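Local coordinates for uncharacterized protein (PDB 4TYZ), which is of unknown function but may bind and transfer sterols, this chain being the C-terminal GRAM domain of the longer protein, at residues G4-S9 with F38-W43; L18-N23 with Y100-S105; S30-G35 with F89-L94. All coordinates share one frame; numbering follows the deposited sequence.

Interaction 1. Residues G4-S9 with F38-W43; sequences GVFRKS and FITPHW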
# COMPACT_ATOMS: atom_id res chain seq x y z
N GLY A 4 13.22 3.94 -8.49
CA GLY A 4 13.88 5.14 -8.01
C GLY A 4 13.06 5.85 -6.95
O GLY A 4 13.60 6.36 -5.97
N VAL A 5 11.75 5.89 -7.15
CA VAL A 5 10.89 6.50 -6.13
C VAL A 5 11.04 5.75 -4.82
O VAL A 5 11.20 6.35 -3.75
CB VAL A 5 9.41 6.53 -6.56
CG1 VAL A 5 8.55 7.13 -5.45
CG2 VAL A 5 9.26 7.31 -7.85
N PHE A 6 11.02 4.42 -4.89
CA PHE A 6 11.15 3.61 -3.70
C PHE A 6 12.49 3.84 -3.00
O PHE A 6 12.54 3.99 -1.78
CB PHE A 6 11.01 2.12 -4.02
CG PHE A 6 11.02 1.25 -2.80
CD1 PHE A 6 9.93 1.22 -1.95
CD2 PHE A 6 12.13 0.48 -2.49
CE1 PHE A 6 9.94 0.43 -0.80
CE2 PHE A 6 12.14 -0.32 -1.35
CZ PHE A 6 11.03 -0.34 -0.49
N ARG A 7 13.57 3.86 -3.78
CA ARG A 7 14.90 3.96 -3.19
C ARG A 7 15.17 5.34 -2.61
O ARG A 7 15.92 5.46 -1.65
CB ARG A 7 15.97 3.61 -4.22
CG ARG A 7 15.84 2.19 -4.78
CD ARG A 7 15.90 1.16 -3.66
NE ARG A 7 15.70 -0.19 -4.18
CZ ARG A 7 15.42 -1.25 -3.43
NH1 ARG A 7 15.30 -1.13 -2.11
NH2 ARG A 7 15.26 -2.43 -4.00
N LYS A 8 14.55 6.36 -3.18
CA LYS A 8 14.64 7.69 -2.61
C LYS A 8 13.83 7.80 -1.30
O LYS A 8 14.27 8.43 -0.33
CB LYS A 8 14.16 8.75 -3.61
CG LYS A 8 14.29 10.18 -3.12
CD LYS A 8 14.14 11.18 -4.27
CE LYS A 8 12.78 11.05 -4.94
NZ LYS A 8 11.68 11.47 -4.03
N SER A 9 12.66 7.17 -1.28
CA SER A 9 11.71 7.38 -0.19
C SER A 9 11.97 6.54 1.04
O SER A 9 11.60 6.92 2.15
CB SER A 9 10.29 7.12 -0.69
OG SER A 9 9.93 8.09 -1.67
N PHE A 38 4.05 -0.08 -2.65
CA PHE A 38 5.21 -0.95 -2.88
C PHE A 38 5.13 -2.20 -2.01
O PHE A 38 4.86 -2.11 -0.82
CB PHE A 38 6.51 -0.23 -2.54
CG PHE A 38 6.71 1.06 -3.29
CD1 PHE A 38 7.30 1.06 -4.54
CD2 PHE A 38 6.33 2.27 -2.73
CE1 PHE A 38 7.52 2.25 -5.22
CE2 PHE A 38 6.54 3.46 -3.40
CZ PHE A 38 7.14 3.45 -4.64
N ILE A 39 5.40 -3.35 -2.61
CA ILE A 39 5.41 -4.61 -1.89
C ILE A 39 6.83 -5.17 -1.89
O ILE A 39 7.43 -5.37 -2.95
CB ILE A 39 4.43 -5.59 -2.52
CG1 ILE A 39 3.00 -5.05 -2.33
CG2 ILE A 39 4.58 -6.98 -1.91
CD1 ILE A 39 1.98 -5.74 -3.15
N THR A 40 7.38 -5.37 -0.70
CA THR A 40 8.69 -5.97 -0.55
C THR A 40 8.52 -7.23 0.31
O THR A 40 7.41 -7.52 0.76
CB THR A 40 9.72 -4.98 0.08
OG1 THR A 40 9.56 -4.94 1.51
CG2 THR A 40 9.53 -3.58 -0.50
N PRO A 41 9.60 -8.00 0.50
CA PRO A 41 9.36 -9.22 1.29
C PRO A 41 8.91 -8.96 2.74
O PRO A 41 8.16 -9.77 3.28
CB PRO A 41 10.73 -9.91 1.26
CG PRO A 41 11.36 -9.44 -0.02
CD PRO A 41 10.92 -8.00 -0.15
N HIS A 42 9.31 -7.84 3.34
CA HIS A 42 8.98 -7.58 4.74
C HIS A 42 8.07 -6.37 4.96
O HIS A 42 7.56 -6.20 6.07
CB HIS A 42 10.25 -7.39 5.56
CG HIS A 42 11.11 -8.61 5.62
ND1 HIS A 42 12.32 -8.70 4.97
CD2 HIS A 42 10.92 -9.79 6.24
CE1 HIS A 42 12.84 -9.89 5.19
NE2 HIS A 42 12.02 -10.58 5.95
N TRP A 43 7.88 -5.55 3.93
CA TRP A 43 7.22 -4.25 4.09
C TRP A 43 6.16 -3.94 3.06
O TRP A 43 6.26 -4.29 1.89
CB TRP A 43 8.26 -3.10 4.06
CG TRP A 43 9.25 -3.20 5.17
CD1 TRP A 43 10.38 -3.96 5.18
CD2 TRP A 43 9.19 -2.55 6.44
NE1 TRP A 43 11.04 -3.82 6.39
CE2 TRP A 43 10.32 -2.96 7.18
CE3 TRP A 43 8.28 -1.65 7.03
CZ2 TRP A 43 10.59 -2.50 8.48
CZ3 TRP A 43 8.54 -1.20 8.32
CH2 TRP A 43 9.68 -1.63 9.03
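F6 lies across the ring of F38, and the burial between helix residues 4-9 and residues 38-43 gathers round this pair. The closest approach is F6 CD1 to F38 CG, 3.5 Å, with CD1 above one face of the F38 ring and displaced toward its rim. Because the two planes are inclined at 51°, the pair is neither a stack nor an edge-to-face contact. The CB of F6 shares that face in a CH-pi contact, 4.1 Å from the F38 ring centroid. With CG anti to the backbone N (chi1 -175°), F6 slides past F38 in the opposite direction, which carries its far end on to T40: F6 CZ meets T40 CG2 at 3.6 Å. V5 joins at the edge of the F38 ring, its CG1 4.0 Å from F38 CZ and near the ring plane.

A second shell surrounds these groups. The guanidinium of R7 turns a face to F6 CD2, which stands 3.4 Å above the guanidinium plane, while R7 NH2 is hydrogen-bonded to the backbone O of E16. T40 presents its methyl to F6 and its hydroxyl elsewhere: T40 OG1 is hydrogen-bonded to E16 OE1 and also receives a weak bond from W43 N, 3.0 Å away. One threonine thus serves the apolar cluster with one branch and the turn between two strands with the other. F10 meets the F6 ring, and C45 of strand 43-48 touches both phenylalanines.

I39 points the other way and touches helix 96-107, so strand 31-39 carries helices against both faces. A bent antiparallel sheet with a C-terminal helix on one side is the PH-like fold of GRAM domains, to which the N-terminal helix here adds a second cover.

Interaction 2. Residues L18-N23 with Y100-S105; sequences LLDSFN and YSALMS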
# COMPACT_ATOMS: atom_id res chain seq x y z
N LEU A 18 12.19 -5.06 -4.44
CA LEU A 18 10.87 -4.55 -4.78
C LEU A 18 10.17 -5.64 -5.58
O LEU A 18 10.51 -5.90 -6.74
CB LEU A 18 10.97 -3.24 -5.58
CG LEU A 18 9.64 -2.56 -5.85
CD1 LEU A 18 8.91 -2.25 -4.55
CD2 LEU A 18 9.83 -1.28 -6.66
N LEU A 19 9.20 -6.30 -4.95
CA LEU A 19 8.53 -7.43 -5.57
C LEU A 19 7.44 -6.99 -6.53
O LEU A 19 7.24 -7.62 -7.58
CB LEU A 19 7.92 -8.35 -4.51
CG LEU A 19 8.90 -8.95 -3.52
CD1 LEU A 19 8.15 -9.76 -2.48
CD2 LEU A 19 9.92 -9.82 -4.25
N ASP A 20 6.74 -5.93 -6.18
CA ASP A 20 5.64 -5.45 -7.01
C ASP A 20 5.29 -4.03 -6.61
O ASP A 20 5.69 -3.54 -5.55
CB ASP A 20 4.41 -6.36 -6.88
CG ASP A 20 3.68 -6.54 -8.20
OD1 ASP A 20 3.02 -7.59 -8.37
OD2 ASP A 20 3.77 -5.64 -9.07
N SER A 21 4.55 -3.35 -7.48
CA SER A 21 4.08 -2.01 -7.16
C SER A 21 2.79 -1.73 -7.89
O SER A 21 2.53 -2.31 -8.95
CB SER A 21 5.13 -0.95 -7.52
OG SER A 21 5.38 -0.96 -8.91
N PHE A 22 1.99 -0.84 -7.32
CA PHE A 22 0.64 -0.58 -7.81
C PHE A 22 0.27 0.89 -7.67
O PHE A 22 0.57 1.53 -6.66
CB PHE A 22 -0.37 -1.43 -7.03
CG PHE A 22 -0.20 -2.90 -7.26
CD1 PHE A 22 -0.79 -3.51 -8.35
CD2 PHE A 22 0.58 -3.67 -6.40
CE1 PHE A 22 -0.62 -4.87 -8.58
CE2 PHE A 22 0.75 -5.03 -6.63
CZ PHE A 22 0.16 -5.62 -7.72
N ASN A 23 -0.41 1.41 -8.69
CA ASN A 23 -1.01 2.73 -8.58
C ASN A 23 -2.22 2.68 -7.67
O ASN A 23 -3.08 1.80 -7.81
CB ASN A 23 -1.43 3.24 -9.95
CG ASN A 23 -0.25 3.40 -10.88
OD1 ASN A 23 -0.04 2.58 -11.78
ND2 ASN A 23 0.53 4.44 -10.66
N TYR A 100 -4.22 -6.97 -4.19
CA TYR A 100 -4.65 -7.70 -3.01
C TYR A 100 -3.97 -9.07 -2.98
O TYR A 100 -3.49 -9.51 -1.94
CB TYR A 100 -6.17 -7.83 -2.98
CG TYR A 100 -6.69 -8.54 -1.76
CD1 TYR A 100 -6.94 -7.85 -0.58
CD2 TYR A 100 -6.95 -9.90 -1.79
CE1 TYR A 100 -7.41 -8.51 0.55
CE2 TYR A 100 -7.43 -10.56 -0.68
CZ TYR A 100 -7.65 -9.86 0.48
OH TYR A 100 -8.13 -10.53 1.59
N SER A 101 -3.89 -9.72 -4.14
CA SER A 101 -3.21 -11.01 -4.23
C SER A 101 -1.74 -10.90 -3.86
O SER A 101 -1.20 -11.75 -3.15
CB SER A 101 -3.36 -11.59 -5.63
OG SER A 101 -4.71 -11.95 -5.86
N ALA A 102 -1.09 -9.84 -4.34
CA ALA A 102 0.33 -9.65 -4.05
C ALA A 102 0.54 -9.39 -2.56
O ALA A 102 1.48 -9.91 -1.96
CB ALA A 102 0.89 -8.52 -4.89
N LEU A 103 -0.36 -8.61 -1.95
CA LEU A 103 -0.35 -8.39 -0.51
C LEU A 103 -0.50 -9.69 0.26
O LEU A 103 0.30 -9.96 1.16
CB LEU A 103 -1.46 -7.43 -0.07
CG LEU A 103 -1.24 -5.99 -0.46
CD1 LEU A 103 -2.36 -5.14 0.11
CD2 LEU A 103 0.08 -5.54 0.07
N MET A 104 -1.52 -10.48 -0.08
CA MET A 104 -1.74 -11.76 0.59
C MET A 104 -0.51 -12.64 0.55
O MET A 104 -0.15 -13.27 1.54
CB MET A 104 -2.89 -12.54 -0.06
CG MET A 104 -4.29 -12.04 0.24
SD MET A 104 -4.69 -11.89 2.00
CE MET A 104 -4.46 -10.12 2.13
N SER A 105 0.15 -12.68 -0.60
CA SER A 105 1.29 -13.57 -0.78
C SER A 105 2.41 -13.26 0.21
O SER A 105 3.06 -14.17 0.71
CB SER A 105 1.82 -13.48 -2.21
OG SER A 105 0.86 -13.97 -3.12
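A102 brings its methyl up to the ring of F22, and in this small contact of 83 Å² it is the one residue of 100-105 that touches the strand. A102 CB is 3.9 Å from F22 CE2 and 4.1 Å from F22 CZ, so the methyl touches one side of the ring's far end. The approach is oblique, neither squarely over the face nor at the edge. F22 holds its CG anti to the carbonyl carbon (chi1 -65°), and from there the ring extends toward the helix, touching Q98 and A99 one turn earlier as well as A102.

D20, two residues back along the strand, points to the same side and brings its carboxylate near the same methyl, with D20 OD1 4.2 Å from A102 CB. Its other oxygen turns back to its own strand: S21 N donates to D20 OD2 over 2.9 Å. That bond is bent, at 137° about the hydrogen, and meets the oxygen on its anti side, 20° out of the carboxylate plane. One backbone bond therefore steadies the acid from within its own strand.

L19 and D20 both face I39, forming a classic beta bulge where the strand begins. I39 in turn lies against A102 and F22, so the methyl faces side chains from two adjacent strands. At the nearest backbone pair, D20 and A102, the CA atoms are 7.4 Å apart, and the alanine methyl bridges the gap to F22.

No hydrogen bond or salt bridge crosses between the segments. Helix 100-105 and strand 20-23 are joined by apolar contact at F22, while the D20 carboxylate, probably charged, finds no polar partner in the methyl at this partly exposed margin; its bond here is the one from S21 N.

Interaction 3. Residues S30-G35 with F89-L94; sequences SALKQG and FLTNFL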
# COMPACT_ATOMS: atom_id res chain seq x y z
N SER A 30 -10.78 13.33 4.72
CA SER A 30 -11.14 14.05 3.50
C SER A 30 -9.94 14.28 2.58
O SER A 30 -10.08 14.88 1.51
CB SER A 30 -11.80 15.39 3.83
OG SER A 30 -10.95 16.21 4.63
N ALA A 31 -8.77 13.80 3.00
CA ALA A 31 -7.56 13.98 2.20
C ALA A 31 -7.26 12.76 1.34
O ALA A 31 -7.27 11.63 1.84
CB ALA A 31 -6.37 14.28 3.11
N LEU A 32 -6.98 12.98 0.06
CA LEU A 32 -6.57 11.91 -0.84
C LEU A 32 -5.21 12.24 -1.45
O LEU A 32 -4.99 13.36 -1.94
CB LEU A 32 -7.62 11.70 -1.95
CG LEU A 32 -7.30 10.63 -3.01
CD1 LEU A 32 -8.56 9.95 -3.50
CD2 LEU A 32 -6.50 11.18 -4.20
N LYS A 33 -4.32 11.25 -1.44
CA LYS A 33 -3.00 11.38 -2.06
C LYS A 33 -2.75 10.27 -3.06
O LYS A 33 -2.59 9.10 -2.66
CB LYS A 33 -1.90 11.35 -1.00
CG LYS A 33 -2.08 12.30 0.16
CD LYS A 33 -1.53 13.66 -0.17
CE LYS A 33 -1.53 14.56 1.05
NZ LYS A 33 -1.45 15.98 0.63
N GLN A 34 -2.69 10.61 -4.34
CA GLN A 34 -2.33 9.64 -5.36
C GLN A 34 -0.87 9.24 -5.21
O GLN A 34 -0.02 10.08 -4.94
CB GLN A 34 -2.57 10.23 -6.75
CG GLN A 34 -2.40 9.23 -7.87
CD GLN A 34 -3.54 8.23 -7.94
OE1 GLN A 34 -4.69 8.54 -7.61
NE2 GLN A 34 -3.23 7.03 -8.39
N GLY A 35 -0.58 7.95 -5.38
CA GLY A 35 0.80 7.51 -5.23
C GLY A 35 1.00 6.07 -5.62
O GLY A 35 0.30 5.54 -6.49
N PHE A 89 -6.40 3.30 4.70
CA PHE A 89 -7.31 3.18 3.56
C PHE A 89 -6.59 3.45 2.26
O PHE A 89 -6.06 4.55 2.05
CB PHE A 89 -8.49 4.13 3.71
CG PHE A 89 -9.37 3.84 4.89
CD1 PHE A 89 -10.39 2.91 4.79
CD2 PHE A 89 -9.20 4.51 6.08
CE1 PHE A 89 -11.22 2.65 5.86
CE2 PHE A 89 -10.03 4.25 7.17
CZ PHE A 89 -11.03 3.32 7.05
N LEU A 90 -6.55 2.45 1.38
CA LEU A 90 -5.96 2.61 0.05
C LEU A 90 -7.06 2.46 -0.99
O LEU A 90 -7.83 1.50 -0.96
CB LEU A 90 -4.86 1.59 -0.19
CG LEU A 90 -3.73 1.63 0.84
CD1 LEU A 90 -2.89 0.37 0.72
CD2 LEU A 90 -2.88 2.87 0.63
N THR A 91 -7.16 3.41 -1.90
CA THR A 91 -8.28 3.49 -2.84
C THR A 91 -7.79 3.70 -4.28
O THR A 91 -6.60 3.82 -4.52
CB THR A 91 -9.24 4.64 -2.47
OG1 THR A 91 -8.61 5.90 -2.76
CG2 THR A 91 -9.62 4.60 -1.01
N ASN A 92 -8.74 3.79 -5.22
CA ASN A 92 -8.42 4.12 -6.61
C ASN A 92 -7.39 3.18 -7.23
O ASN A 92 -6.55 3.60 -8.03
CB ASN A 92 -7.93 5.58 -6.71
CG ASN A 92 -7.94 6.12 -8.13
OD1 ASN A 92 -8.87 5.88 -8.90
ND2 ASN A 92 -6.89 6.85 -8.49
N PHE A 93 -7.46 1.90 -6.87
CA PHE A 93 -6.57 0.92 -7.51
C PHE A 93 -6.97 0.73 -8.97
O PHE A 93 -8.16 0.65 -9.27
CB PHE A 93 -6.63 -0.43 -6.81
CG PHE A 93 -5.82 -0.51 -5.55
CD1 PHE A 93 -4.48 -0.87 -5.60
CD2 PHE A 93 -6.39 -0.22 -4.32
CE1 PHE A 93 -3.74 -0.94 -4.44
CE2 PHE A 93 -5.66 -0.29 -3.17
CZ PHE A 93 -4.33 -0.66 -3.22
N LEU A 94 -5.98 0.63 -9.85
CA LEU A 94 -6.24 0.21 -11.22
C LEU A 94 -6.29 -1.31 -11.32
O LEU A 94 -7.00 -1.87 -12.16
CB LEU A 94 -5.16 0.75 -12.16
CG LEU A 94 -5.02 2.27 -12.19
CD1 LEU A 94 -3.92 2.68 -13.16
CD2 LEU A 94 -6.35 2.93 -12.55
O HOH W 1 -4.60 4.78 -9.64
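Q34 and N92 meet through their amides, and they form the close part of a contact that is otherwise loose. N92 ND2 donates to Q34 OE1 over 2.9 Å. The bond is bent, with 134° at the hydrogen, and the donor is tilted 15° from the carbonyl plane of Q34. The two amides stand almost perpendicular, at 88°, so they meet crosswise and not as a flat pair. Q34 reaches N92 by a bend at chi2, which swings its amide toward the end of strand 87-91. N92 was modelled in two conformers; the bond is described for one of them and is the less certain for it.

The other end of the Q34 amide is held through solvent. Q34 NE2 donates to a water at 2.9 Å, which in turn donates a hydrogen bond to N92 O, 2.8 Å away. At this surface the water thus bridges a side chain of one strand to the main chain beyond the other.

Contact slackens toward L32, an exposed residue. Its CD1 comes only to 4.1 Å from T91 OG1, an oblique approach at van der Waals range with no hydrogen bond, and T91 too has a second conformer.

The backbones stay well apart, L32 CA and T91 CA being 8.8 Å from each other, because strand 20-28 runs between strands 31-39 and 87-91 and hydrogen-bonds to both. L32 and T91 each touch V27 of that middle strand, whereas F93, just beyond N92, turns away to pack on C24, L37 and I78.

In the fold
All three contacts are arranged round strands 20-28 and 31-39 of one antiparallel sheet. Interaction 1 is the most buried and the largest, an aromatic cluster under the N-terminal helix. Interaction 2 lies on the other face, under the C-terminal helix, where contact is apolar but slighter and partly open. The two adjoin through I39, whose backbone pairs with L19 and D20 and whose side chain packs on A102. Interaction 3 is a surface contact, its centre about 18 Å from that of interaction 1, and there amides and water replace rings and methyls. It joins interaction 2 through F93 and L94, which pack on F22 and N23.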